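Local coordinates for VP4 protein (Tellina virus 1, PDB 3P06), which probably acts as the serine protease that cuts the birnavirus polyprotein into its final products, trapped here as an intramolecular acyl-enzyme, at residues A[59-64]-A[95-100]; A[53-58]-A[68-73]. One frame throughout, in Å; residues are numbered along the deposited sequence.

Contact 1: residues A[59-64]-A[95-100]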
ATOM      1  N   SER A  59       0.139  -8.084  10.049  1.00 22.07           N
ATOM      2  CA  SER A  59       0.726  -8.608  11.268  1.00 23.39           C
ATOM      3  C   SER A  59      -0.201  -8.291  12.434  1.00 25.57           C
ATOM      4  O   SER A  59      -1.220  -7.634  12.222  1.00 25.07           O
ATOM      5  CB  SER A  59       2.118  -8.032  11.490  1.00 23.30           C
ATOM      6  OG  SER A  59       2.013  -6.810  12.188  1.00 23.89           O
ATOM      7  N   GLU A  60       0.152  -8.746  13.653  1.00 27.45           N
ATOM      8  CA  GLU A  60      -0.551  -8.353  14.912  1.00 31.59           C
ATOM      9  C   GLU A  60      -0.646  -6.840  15.204  1.00 30.62           C
ATOM     10  O   GLU A  60      -1.520  -6.396  15.996  1.00 31.74           O
ATOM     11  CB  GLU A  60       0.119  -8.994  16.153  1.00 33.17           C
ATOM     12  CG  GLU A  60      -0.198 -10.482  16.348  1.00 43.69           C
ATOM     13  CD  GLU A  60      -1.711 -10.810  16.488  1.00 52.58           C
ATOM     14  OE1 GLU A  60      -2.249 -10.658  17.618  1.00 55.89           O
ATOM     15  OE2 GLU A  60      -2.340 -11.253  15.474  1.00 53.89           O
HETATM   16  N   MSE A  61       0.275  -6.069  14.625  1.00 27.92           N
HETATM   17  CA  MSE A  61       0.289  -4.627  14.790  1.00 27.50           C
HETATM   18  C   MSE A  61      -0.652  -3.882  13.888  1.00 26.76           C
HETATM   19  O   MSE A  61      -0.600  -2.659  13.771  1.00 29.35           O
HETATM   20  CB  MSE A  61       1.709  -4.094  14.635  1.00 27.15           C
HETATM   21  CG  MSE A  61       2.514  -4.425  15.892  1.00 32.14           C
HETATM   22 SE   MSE A  61       4.386  -3.907  15.678  1.00 41.31          SE
HETATM   23  CE  MSE A  61       4.230  -1.980  16.138  1.00 37.96           C
ATOM     24  N   VAL A  62      -1.482  -4.604  13.166  1.00 25.30           N
ATOM     25  CA  VAL A  62      -2.505  -3.967  12.356  1.00 23.03           C
ATOM     26  C   VAL A  62      -3.791  -4.087  13.099  1.00 23.49           C
ATOM     27  O   VAL A  62      -3.988  -5.104  13.729  1.00 22.77           O
ATOM     28  CB  VAL A  62      -2.622  -4.738  10.996  1.00 22.65           C
ATOM     29  CG1 VAL A  62      -3.802  -4.205  10.216  1.00 19.92           C
ATOM     30  CG2 VAL A  62      -1.255  -4.615  10.221  1.00 18.74           C
ATOM     31  N   ASN A  63      -4.677  -3.103  13.047  1.00 24.09           N
ATOM     32  CA  ASN A  63      -5.996  -3.248  13.702  1.00 25.65           C
ATOM     33  C   ASN A  63      -6.842  -4.164  12.813  1.00 26.95           C
ATOM     34  O   ASN A  63      -7.387  -3.702  11.779  1.00 25.60           O
ATOM     35  CB  ASN A  63      -6.698  -1.886  13.810  1.00 25.55           C
ATOM     36  CG  ASN A  63      -8.021  -1.947  14.616  1.00 30.85           C
ATOM     37  OD1 ASN A  63      -8.697  -2.983  14.726  1.00 29.88           O
ATOM     38  ND2 ASN A  63      -8.384  -0.822  15.169  1.00 31.74           N
ATOM     39  N   ILE A  64      -6.962  -5.437  13.204  1.00 28.01           N
ATOM     40  CA  ILE A  64      -7.656  -6.406  12.376  1.00 30.09           C
ATOM     41  C   ILE A  64      -9.174  -6.168  12.302  1.00 30.33           C
ATOM     42  O   ILE A  64      -9.771  -6.395  11.250  1.00 28.39           O
ATOM     43  CB  ILE A  64      -7.370  -7.889  12.788  1.00 31.89           C
ATOM     44  CG1 ILE A  64      -5.863  -8.120  12.958  1.00 34.75           C
ATOM     45  CG2 ILE A  64      -7.908  -8.839  11.679  1.00 28.82           C
ATOM     46  CD1 ILE A  64      -5.083  -8.066  11.609  1.00 37.35           C
ATOM     47  N   GLN A  95      12.054  -8.643   4.393  1.00 23.64           N
ATOM     48  CA  GLN A  95      10.763  -7.968   4.476  1.00 21.70           C
ATOM     49  C   GLN A  95      10.496  -7.447   5.910  1.00 20.99           C
ATOM     50  O   GLN A  95      10.644  -8.165   6.874  1.00 21.28           O
ATOM     51  CB  GLN A  95       9.688  -8.933   4.092  1.00 19.27           C
ATOM     52  CG  GLN A  95       9.842  -9.394   2.667  1.00 21.74           C
ATOM     53  CD  GLN A  95       8.699 -10.283   2.185  1.00 20.13           C
ATOM     54  OE1 GLN A  95       7.696 -10.501   2.904  1.00 21.87           O
ATOM     55  NE2 GLN A  95       8.859 -10.840   0.978  1.00 18.14           N
ATOM     56  N   PRO A  96      10.129  -6.188   6.022  1.00 21.11           N
ATOM     57  CA  PRO A  96       9.793  -5.669   7.364  1.00 20.37           C
ATOM     58  C   PRO A  96       8.348  -6.036   7.790  1.00 19.18           C
ATOM     59  O   PRO A  96       7.437  -6.289   6.979  1.00 17.53           O
ATOM     60  CB  PRO A  96       9.906  -4.169   7.182  1.00 19.66           C
ATOM     61  CG  PRO A  96       9.447  -3.943   5.747  1.00 21.30           C
ATOM     62  CD  PRO A  96      10.007  -5.156   4.960  1.00 19.42           C
ATOM     63  N   GLN A  97       8.140  -6.044   9.089  1.00 20.28           N
ATOM     64  CA  GLN A  97       6.803  -6.279   9.663  1.00 20.41           C
ATOM     65  C   GLN A  97       5.923  -5.102   9.289  1.00 20.60           C
ATOM     66  O   GLN A  97       6.371  -3.925   9.328  1.00 22.16           O
ATOM     67  CB  GLN A  97       6.913  -6.462  11.177  1.00 21.65           C
ATOM     68  CG  GLN A  97       5.544  -6.676  11.829  1.00 19.59           C
ATOM     69  CD  GLN A  97       5.589  -6.834  13.365  1.00 26.39           C
ATOM     70  OE1 GLN A  97       6.637  -6.846  13.965  1.00 26.45           O
ATOM     71  NE2 GLN A  97       4.435  -6.983  13.964  1.00 20.05           N
ATOM     72  N   LEU A  98       4.708  -5.395   8.829  1.00 18.88           N
ATOM     73  CA  LEU A  98       3.791  -4.358   8.470  1.00 19.64           C
ATOM     74  C   LEU A  98       2.920  -3.987   9.663  1.00 20.63           C
ATOM     75  O   LEU A  98       2.356  -4.861  10.305  1.00 23.37           O
ATOM     76  CB  LEU A  98       2.852  -4.867   7.370  1.00 18.34           C
ATOM     77  CG  LEU A  98       1.791  -3.868   6.934  1.00 21.26           C
ATOM     78  CD1 LEU A  98       2.433  -2.644   6.098  1.00 19.56           C
ATOM     79  CD2 LEU A  98       0.805  -4.608   6.092  1.00 22.38           C
ATOM     80  N   ALA A  99       2.798  -2.704   9.943  1.00 21.00           N
ATOM     81  CA  ALA A  99       2.076  -2.208  11.126  1.00 22.03           C
ATOM     82  C   ALA A  99       1.104  -1.128  10.746  1.00 22.34           C
ATOM     83  O   ALA A  99       1.335  -0.418   9.781  1.00 22.19           O
ATOM     84  CB  ALA A  99       3.085  -1.666  12.195  1.00 23.06           C
ATOM     85  N   PHE A 100       0.002  -1.029  11.513  1.00 24.79           N
ATOM     86  CA  PHE A 100      -0.998   0.050  11.441  1.00 23.93           C
ATOM     87  C   PHE A 100      -1.905  -0.091  10.221  1.00 22.69           C
ATOM     88  O   PHE A 100      -1.934  -1.150   9.608  1.00 22.78           O
ATOM     89  CB  PHE A 100      -0.318   1.409  11.555  1.00 27.65           C
ATOM     90  CG  PHE A 100       0.849   1.435  12.567  1.00 33.89           C
ATOM     91  CD1 PHE A 100       0.905   0.536  13.644  1.00 44.07           C
ATOM     92  CD2 PHE A 100       1.874   2.343  12.426  1.00 40.72           C
ATOM     93  CE1 PHE A 100       2.010   0.548  14.579  1.00 50.33           C
ATOM     94  CE2 PHE A 100       2.953   2.392  13.331  1.00 44.97           C
ATOM     95  CZ  PHE A 100       3.033   1.484  14.412  1.00 47.54           C
TER
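Ser-59 and the chain from Gln-97 to Leu-98 show how a single hydroxyl can hold a turn against an edge strand. Ser-59 OG donates to Leu-98 O at 2.7 Å and accepts from Gln-97 NE2 at 3.0 Å, the latter nearly straight (173° at the hydrogen) and within the plane of the amide. It also receives the backbone N of Met-61, 3.1 Å from OG, which makes an ST turn inside the type I beta turn from Ser-59 to Val-62. With chi1 at 87°, OG lies between the backbone N and the carbonyl carbon, where one oxygen serves all three groups. Further along, Phe-100 N bonds to Met-61 O at 2.8 Å, standing 43° out of the carbonyl plane.

Around these bonds the selenomethionine Met-61 spreads over the strand. Its SE lies 3.5 Å from Gln-97 NE2, the two side chains crossing at about a right angle, while the bend at chi3 turns the terminal methyl away from the amide. CE then comes 3.7 Å from Phe-100 CE1, and the two side chains run side by side, pointing the same way. Ala-99 CB touches Met-61 CB and lies over one face of the phenyl ring, offset toward its rim. Val-62, itself buried, sets CG2 3.6 Å from Phe-100 O and equally near Leu-98 O.

Strand 98-99 is a sheet edge whose neighbour is the C-terminal strand 192-193, in parallel: Gln-97 and Ala-99 bond through their backbones to Ala-192, and Ala-99 also to Ala-194. That pairing, just before the predicted nucleophile Ser-102, is consistent with the substrate-binding strand of a serine protease holding its own C-terminal acyl chain.

Contact 2: residues A[53-58]-A[68-73]; sequences GTIYGL and EKLPIK
A small apolar contact, closed at one end by backbone atoms, packs strand 54-58 against the loop that leads into its parallel neighbour, strand 75-81. The two strands are joined through the short helix 64-67 in a beta-alpha-beta crossover, and residues 68-73 form the return leg. Ile-55 carries the strand's share. Its CD1, anti to CA (chi2 162°), meets Ile-72 CD1 at 3.8 Å and Leu-70 CD1 at 3.9 Å, and its side chain crosses each of the other two at about a right angle. Helix 104-111 lies against two of these side chains, Cys-108 touching Leu-70 and Ala-107 touching Ile-72.

At the other end the chains close up on Gly-53, whose CA makes C-H...O contacts with Ile-72 O at 3.1 Å and with Lys-73 O at 3.4 Å. Having no side chain, Gly-53 lets the Ile-72 carbonyl approach this closely. Thr-49 OG1 hydrogen-bonds to both Ile-72 O and Gly-53 N, so the carbonyl of the buried Ile-72 has a polar partner. With CD1 methyls touching where the side chains cross and backbone packed closely to backbone, the fit depends on shape more than on directional bonds between side chains.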
ATOM      1  N   GLY A  53     -14.089 -10.591   1.350  1.00 27.51           N
ATOM      2  CA  GLY A  53     -12.725 -10.478   0.813  1.00 25.37           C
ATOM      3  C   GLY A  53     -11.700 -11.126   1.772  1.00 25.24           C
ATOM      4  O   GLY A  53     -12.055 -11.555   2.870  1.00 24.84           O
ATOM      5  N   THR A  54     -10.436 -11.219   1.364  1.00 24.33           N
ATOM      6  CA  THR A  54      -9.382 -11.796   2.226  1.00 24.85           C
ATOM      7  C   THR A  54      -8.141 -10.937   2.026  1.00 22.86           C
ATOM      8  O   THR A  54      -7.758 -10.696   0.851  1.00 22.23           O
ATOM      9  CB  THR A  54      -8.997 -13.269   1.823  1.00 26.93           C
ATOM     10  OG1 THR A  54     -10.141 -14.119   1.819  1.00 32.18           O
ATOM     11  CG2 THR A  54      -8.020 -13.842   2.851  1.00 27.84           C
ATOM     12  N   ILE A  55      -7.528 -10.422   3.111  1.00 20.99           N
ATOM     13  CA  ILE A  55      -6.353  -9.603   2.952  1.00 18.04           C
ATOM     14  C   ILE A  55      -5.205 -10.366   3.666  1.00 19.21           C
ATOM     15  O   ILE A  55      -5.261 -10.638   4.879  1.00 19.97           O
ATOM     16  CB  ILE A  55      -6.584  -8.249   3.643  1.00 19.88           C
ATOM     17  CG1 ILE A  55      -7.903  -7.565   3.151  1.00 21.50           C
ATOM     18  CG2 ILE A  55      -5.375  -7.290   3.463  1.00 19.12           C
ATOM     19  CD1 ILE A  55      -8.371  -6.475   4.093  1.00 25.07           C
ATOM     20  N   TYR A  56      -4.130 -10.597   2.941  1.00 16.60           N
ATOM     21  CA  TYR A  56      -2.936 -11.271   3.418  1.00 17.09           C
ATOM     22  C   TYR A  56      -1.822 -10.275   3.621  1.00 16.08           C
ATOM     23  O   TYR A  56      -1.793  -9.231   2.986  1.00 15.49           O
ATOM     24  CB  TYR A  56      -2.463 -12.299   2.327  1.00 15.22           C
ATOM     25  CG  TYR A  56      -3.478 -13.352   1.919  1.00 18.19           C
ATOM     26  CD1 TYR A  56      -3.452 -14.630   2.509  1.00 12.59           C
ATOM     27  CD2 TYR A  56      -4.482 -13.079   0.924  1.00 17.56           C
ATOM     28  CE1 TYR A  56      -4.342 -15.623   2.115  1.00 17.34           C
ATOM     29  CE2 TYR A  56      -5.398 -14.095   0.501  1.00 19.22           C
ATOM     30  CZ  TYR A  56      -5.327 -15.344   1.120  1.00 20.32           C
ATOM     31  OH  TYR A  56      -6.187 -16.336   0.774  1.00 22.81           O
ATOM     32  N   GLY A  57      -0.826 -10.656   4.434  1.00 18.64           N
ATOM     33  CA  GLY A  57       0.420  -9.906   4.533  1.00 17.71           C
ATOM     34  C   GLY A  57       0.379  -9.020   5.808  1.00 19.40           C
ATOM     35  O   GLY A  57       1.297  -8.271   6.048  1.00 18.22           O
ATOM     36  N   LEU A  58      -0.687  -9.122   6.608  1.00 20.67           N
ATOM     37  CA  LEU A  58      -0.853  -8.320   7.830  1.00 20.78           C
ATOM     38  C   LEU A  58      -0.150  -8.907   9.025  1.00 22.12           C
ATOM     39  O   LEU A  58       0.061 -10.098   9.053  1.00 21.83           O
ATOM     40  CB  LEU A  58      -2.342  -8.160   8.178  1.00 19.20           C
ATOM     41  CG  LEU A  58      -3.162  -7.671   6.994  1.00 18.04           C
ATOM     42  CD1 LEU A  58      -4.648  -7.517   7.386  1.00 16.48           C
ATOM     43  CD2 LEU A  58      -2.582  -6.331   6.395  1.00 15.06           C
ATOM     44  N   GLU A  68     -11.286  -5.905   8.956  1.00 27.93           N
ATOM     45  CA  GLU A  68     -12.453  -6.786   8.661  1.00 30.26           C
ATOM     46  C   GLU A  68     -13.707  -5.992   8.227  1.00 31.26           C
ATOM     47  O   GLU A  68     -14.645  -6.569   7.682  1.00 31.59           O
ATOM     48  CB  GLU A  68     -12.813  -7.685   9.846  1.00 31.99           C
ATOM     49  CG  GLU A  68     -11.857  -8.812  10.036  1.00 33.72           C
ATOM     50  CD  GLU A  68     -12.004  -9.439  11.412  1.00 38.78           C
ATOM     51  OE1 GLU A  68     -12.638  -8.844  12.311  1.00 43.45           O
ATOM     52  OE2 GLU A  68     -11.418 -10.511  11.620  1.00 41.08           O
ATOM     53  N   LYS A  69     -13.711  -4.677   8.450  1.00 31.33           N
ATOM     54  CA  LYS A  69     -14.867  -3.862   8.047  1.00 32.50           C
ATOM     55  C   LYS A  69     -14.701  -3.251   6.660  1.00 31.87           C
ATOM     56  O   LYS A  69     -15.585  -2.550   6.201  1.00 32.41           O
ATOM     57  CB  LYS A  69     -15.127  -2.796   9.077  1.00 33.12           C
ATOM     58  CG  LYS A  69     -15.748  -3.378  10.367  1.00 40.16           C
ATOM     59  CD  LYS A  69     -16.110  -2.285  11.360  1.00 45.57           C
ATOM     60  CE  LYS A  69     -14.981  -2.062  12.370  1.00 51.52           C
ATOM     61  NZ  LYS A  69     -15.512  -1.696  13.732  1.00 55.63           N
ATOM     62  N   LEU A  70     -13.558  -3.515   5.997  1.00 29.77           N
ATOM     63  CA  LEU A  70     -13.298  -2.962   4.671  1.00 29.49           C
ATOM     64  C   LEU A  70     -14.212  -3.573   3.591  1.00 30.70           C
ATOM     65  O   LEU A  70     -14.508  -4.764   3.636  1.00 29.87           O
ATOM     66  CB  LEU A  70     -11.803  -3.117   4.269  1.00 26.88           C
ATOM     67  CG  LEU A  70     -10.826  -2.349   5.138  1.00 26.46           C
ATOM     68  CD1 LEU A  70      -9.329  -2.810   4.926  1.00 23.50           C
ATOM     69  CD2 LEU A  70     -11.022  -0.864   4.879  1.00 22.19           C
ATOM     70  N   PRO A  71     -14.632  -2.747   2.616  1.00 31.95           N
ATOM     71  CA  PRO A  71     -15.498  -3.197   1.489  1.00 33.79           C
ATOM     72  C   PRO A  71     -14.636  -3.837   0.387  1.00 32.84           C
ATOM     73  O   PRO A  71     -14.646  -3.390  -0.741  1.00 35.79           O
ATOM     74  CB  PRO A  71     -16.175  -1.889   1.002  1.00 33.34           C
ATOM     75  CG  PRO A  71     -15.221  -0.797   1.457  1.00 35.61           C
ATOM     76  CD  PRO A  71     -14.293  -1.310   2.547  1.00 30.99           C
ATOM     77  N   ILE A  72     -13.810  -4.801   0.748  1.00 30.95           N
ATOM     78  CA  ILE A  72     -12.950  -5.486  -0.206  1.00 27.82           C
ATOM     79  C   ILE A  72     -13.628  -6.856  -0.416  1.00 28.33           C
ATOM     80  O   ILE A  72     -13.913  -7.584   0.571  1.00 26.47           O
ATOM     81  CB  ILE A  72     -11.512  -5.637   0.375  1.00 27.09           C
ATOM     82  CG1 ILE A  72     -10.817  -4.259   0.437  1.00 25.28           C
ATOM     83  CG2 ILE A  72     -10.706  -6.706  -0.395  1.00 23.90           C
ATOM     84  CD1 ILE A  72      -9.530  -4.269   1.179  1.00 24.59           C
ATOM     85  N   LYS A  73     -13.906  -7.189  -1.687  1.00 27.70           N
ATOM     86  CA  LYS A  73     -14.586  -8.473  -2.004  1.00 28.81           C
ATOM     87  C   LYS A  73     -13.628  -9.552  -2.490  1.00 27.06           C
ATOM     88  O   LYS A  73     -13.916 -10.708  -2.324  1.00 27.17           O
ATOM     89  CB  LYS A  73     -15.729  -8.251  -3.020  1.00 30.25           C
ATOM     90  CG  LYS A  73     -16.587  -7.087  -2.556  1.00 33.48           C
ATOM     91  CD  LYS A  73     -17.895  -7.001  -3.238  1.00 44.62           C
ATOM     92  CE  LYS A  73     -17.783  -6.310  -4.576  1.00 46.62           C
ATOM     93  NZ  LYS A  73     -19.113  -6.530  -5.248  1.00 47.84           N
TER

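Residues 53-58 run straight into 59-64, and their partners follow in the same order, so the segments of contacts 1 and 2 alternate. The centres lie about 14 Å apart, and between them Leu-98 CD2 packs 3.7 Å from Gly-57 O, at the corner of the chain, and 3.8 Å from Leu-58 CD2. Trp-103 bridges both, touching Val-62 of contact 1 and Leu-58 and Leu-70 of contact 2. Contact 1 is nearer the predicted nucleophile: the side chain of Phe-100 is about 5 Å from that of Ser-102, against about 11 Å for Leu-70 of contact 2. The Phe-100 side chain is also about 8 Å from that of Lys-141, the other predicted active-site residue.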